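Local coordinates for DNA ligase (Aquifex aeolicus, PDB 3QWU), which binds adenosine and calcium and probably joins nucleic acid ends through an adenylated intermediate, as ATP-dependent ligases do, at residues 206-210 with 211-215. Residues are numbered along the deposited sequence; the frame is centred on the assembly and turned at random.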
loop_
_atom_site.group_PDB
_atom_site.type_symbol
_atom_site.label_atom_id
_atom_site.label_comp_id
_atom_site.label_asym_id
_atom_site.label_seq_id
_atom_site.Cartn_x
_atom_site.Cartn_y
_atom_site.Cartn_z
ATOM N N LYS A 206 5.044 -17.067 -21.792
ATOM C CA LYS A 206 4.864 -18.275 -21.046
ATOM C C LYS A 206 6.227 -18.911 -20.784
ATOM O O LYS A 206 6.497 -19.351 -19.686
ATOM C CB LYS A 206 3.992 -19.253 -21.863
ATOM C CG LYS A 206 3.728 -20.589 -21.176
ATOM C CD LYS A 206 3.355 -21.651 -22.158
ATOM C CE LYS A 206 2.904 -22.933 -21.473
ATOM N NZ LYS A 206 3.809 -24.095 -21.762
ATOM N N ARG A 207 7.087 -18.951 -21.809
ATOM C CA ARG A 207 8.416 -19.566 -21.689
ATOM C C ARG A 207 9.334 -18.746 -20.727
ATOM O O ARG A 207 9.905 -19.235 -19.759
ATOM C CB ARG A 207 9.035 -19.741 -23.082
ATOM C CG ARG A 207 10.359 -20.499 -23.045
ATOM C CD ARG A 207 10.993 -20.693 -24.382
ATOM N NE ARG A 207 11.534 -19.480 -24.979
ATOM C CZ ARG A 207 10.965 -18.768 -25.938
ATOM N NH1 ARG A 207 9.802 -19.105 -26.468
ATOM N NH2 ARG A 207 11.599 -17.714 -26.401
ATOM N N PHE A 208 9.370 -17.450 -20.948
ATOM C CA PHE A 208 10.145 -16.555 -20.121
ATOM C C PHE A 208 9.747 -16.695 -18.667
ATOM O O PHE A 208 10.576 -16.710 -17.731
ATOM C CB PHE A 208 9.852 -15.100 -20.635
ATOM C CG PHE A 208 10.825 -14.601 -21.620
ATOM C CD1 PHE A 208 11.486 -15.457 -22.434
ATOM C CD2 PHE A 208 11.103 -13.258 -21.697
ATOM C CE1 PHE A 208 12.451 -14.996 -23.322
ATOM C CE2 PHE A 208 12.047 -12.757 -22.613
ATOM C CZ PHE A 208 12.711 -13.625 -23.435
ATOM N N ASN A 209 8.436 -16.723 -18.471
ATOM C CA ASN A 209 7.880 -16.816 -17.143
ATOM C C ASN A 209 8.360 -18.111 -16.529
ATOM O O ASN A 209 8.792 -18.118 -15.422
ATOM C CB ASN A 209 6.327 -16.784 -17.123
ATOM C CG ASN A 209 5.772 -16.770 -15.659
ATOM O OD1 ASN A 209 6.149 -15.939 -14.841
ATOM N ND2 ASN A 209 5.015 -17.745 -15.330
ATOM N N GLU A 210 8.267 -19.211 -17.264
ATOM C CA GLU A 210 8.787 -20.462 -16.756
ATOM C C GLU A 210 10.266 -20.422 -16.553
ATOM O O GLU A 210 10.752 -21.104 -15.678
ATOM C CB GLU A 210 8.426 -21.624 -17.688
ATOM C CG GLU A 210 6.924 -21.955 -17.727
ATOM C CD GLU A 210 6.502 -22.781 -18.946
ATOM O OE1 GLU A 210 7.337 -23.059 -19.817
ATOM O OE2 GLU A 210 5.320 -23.157 -19.076
ATOM N N GLU A 211 10.998 -19.620 -17.344
ATOM C CA GLU A 211 12.480 -19.509 -17.211
ATOM C C GLU A 211 12.885 -18.448 -16.182
ATOM O O GLU A 211 14.045 -18.172 -15.993
ATOM C CB GLU A 211 13.116 -19.127 -18.552
ATOM C CG GLU A 211 13.022 -20.193 -19.673
ATOM C CD GLU A 211 13.485 -19.672 -21.039
ATOM O OE1 GLU A 211 13.576 -18.437 -21.184
ATOM O OE2 GLU A 211 13.743 -20.502 -21.957
ATOM N N GLY A 212 11.935 -17.793 -15.565
ATOM C CA GLY A 212 12.273 -16.737 -14.590
ATOM C C GLY A 212 12.789 -15.460 -15.192
ATOM O O GLY A 212 13.565 -14.765 -14.581
ATOM N N ARG A 213 12.401 -15.133 -16.402
ATOM C CA ARG A 213 12.842 -13.866 -17.001
ATOM C C ARG A 213 11.875 -12.758 -16.647
ATOM O O ARG A 213 10.754 -13.030 -16.184
ATOM C CB ARG A 213 12.970 -14.041 -18.515
ATOM C CG ARG A 213 14.283 -14.779 -18.797
ATOM C CD ARG A 213 14.575 -15.149 -20.161
ATOM N NE ARG A 213 15.735 -16.029 -20.085
ATOM C CZ ARG A 213 16.936 -15.784 -20.593
ATOM N NH1 ARG A 213 17.193 -14.674 -21.332
ATOM N NH2 ARG A 213 17.879 -16.695 -20.400
ATOM N N GLU A 214 12.306 -11.518 -16.778
ATOM C CA GLU A 214 11.460 -10.445 -16.256
ATOM C C GLU A 214 10.229 -10.164 -17.115
ATOM O O GLU A 214 9.149 -9.921 -16.597
ATOM C CB GLU A 214 12.228 -9.161 -16.041
ATOM C CG GLU A 214 11.375 -8.175 -15.275
ATOM C CD GLU A 214 12.143 -6.925 -14.914
ATOM O OE1 GLU A 214 12.031 -6.503 -13.738
ATOM O OE2 GLU A 214 12.871 -6.385 -15.783
ATOM N N GLY A 215 10.381 -10.261 -18.430
ATOM C CA GLY A 215 9.384 -9.759 -19.353
ATOM C C GLY A 215 9.978 -9.318 -20.669
ATOM O O GLY A 215 11.086 -9.707 -21.008
#
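Glu-211 closes the last turn of helix 195-210 with its N hydrogen-bonded to Arg-207 O at 2.7 Å, and a Schellman motif then ends the helix. Its carboxylate lies alongside Arg-207: OE2 meets CG and sits near the guanidinium plane, a long salt bridge of 3.9 Å to NE. OE1, in turn, pairs with Arg-213 NE by charge alone. Gly-212 takes the chain out of the helical path at positive phi (73°), its N hydrogen-bonding to Asn-209 O (3.2 Å). Arg-213 N then returns to Phe-208 O in a nearly straight hydrogen bond of 2.8 Å (172°). With CG anti to its carbonyl carbon (chi1 -78°), the extended Arg-213 chain runs over the Phe-208 ring, placing CD 3.8 Å from the ring centroid in a CH-pi contact, and NH1 continues to Glu-79 of the adenosine site. A leucine in place of Phe-208 has no flat face for Arg-213 CD to lie on, and would probably leave the arginine less firmly directed at Glu-79. Glu-214 forms a salt bridge with Lys-80, another adenosine-binding residue, and Gly-215 begins strand 215-220, its O lying at the edge of the Phe-208 ring, 3.6 Å from CE2.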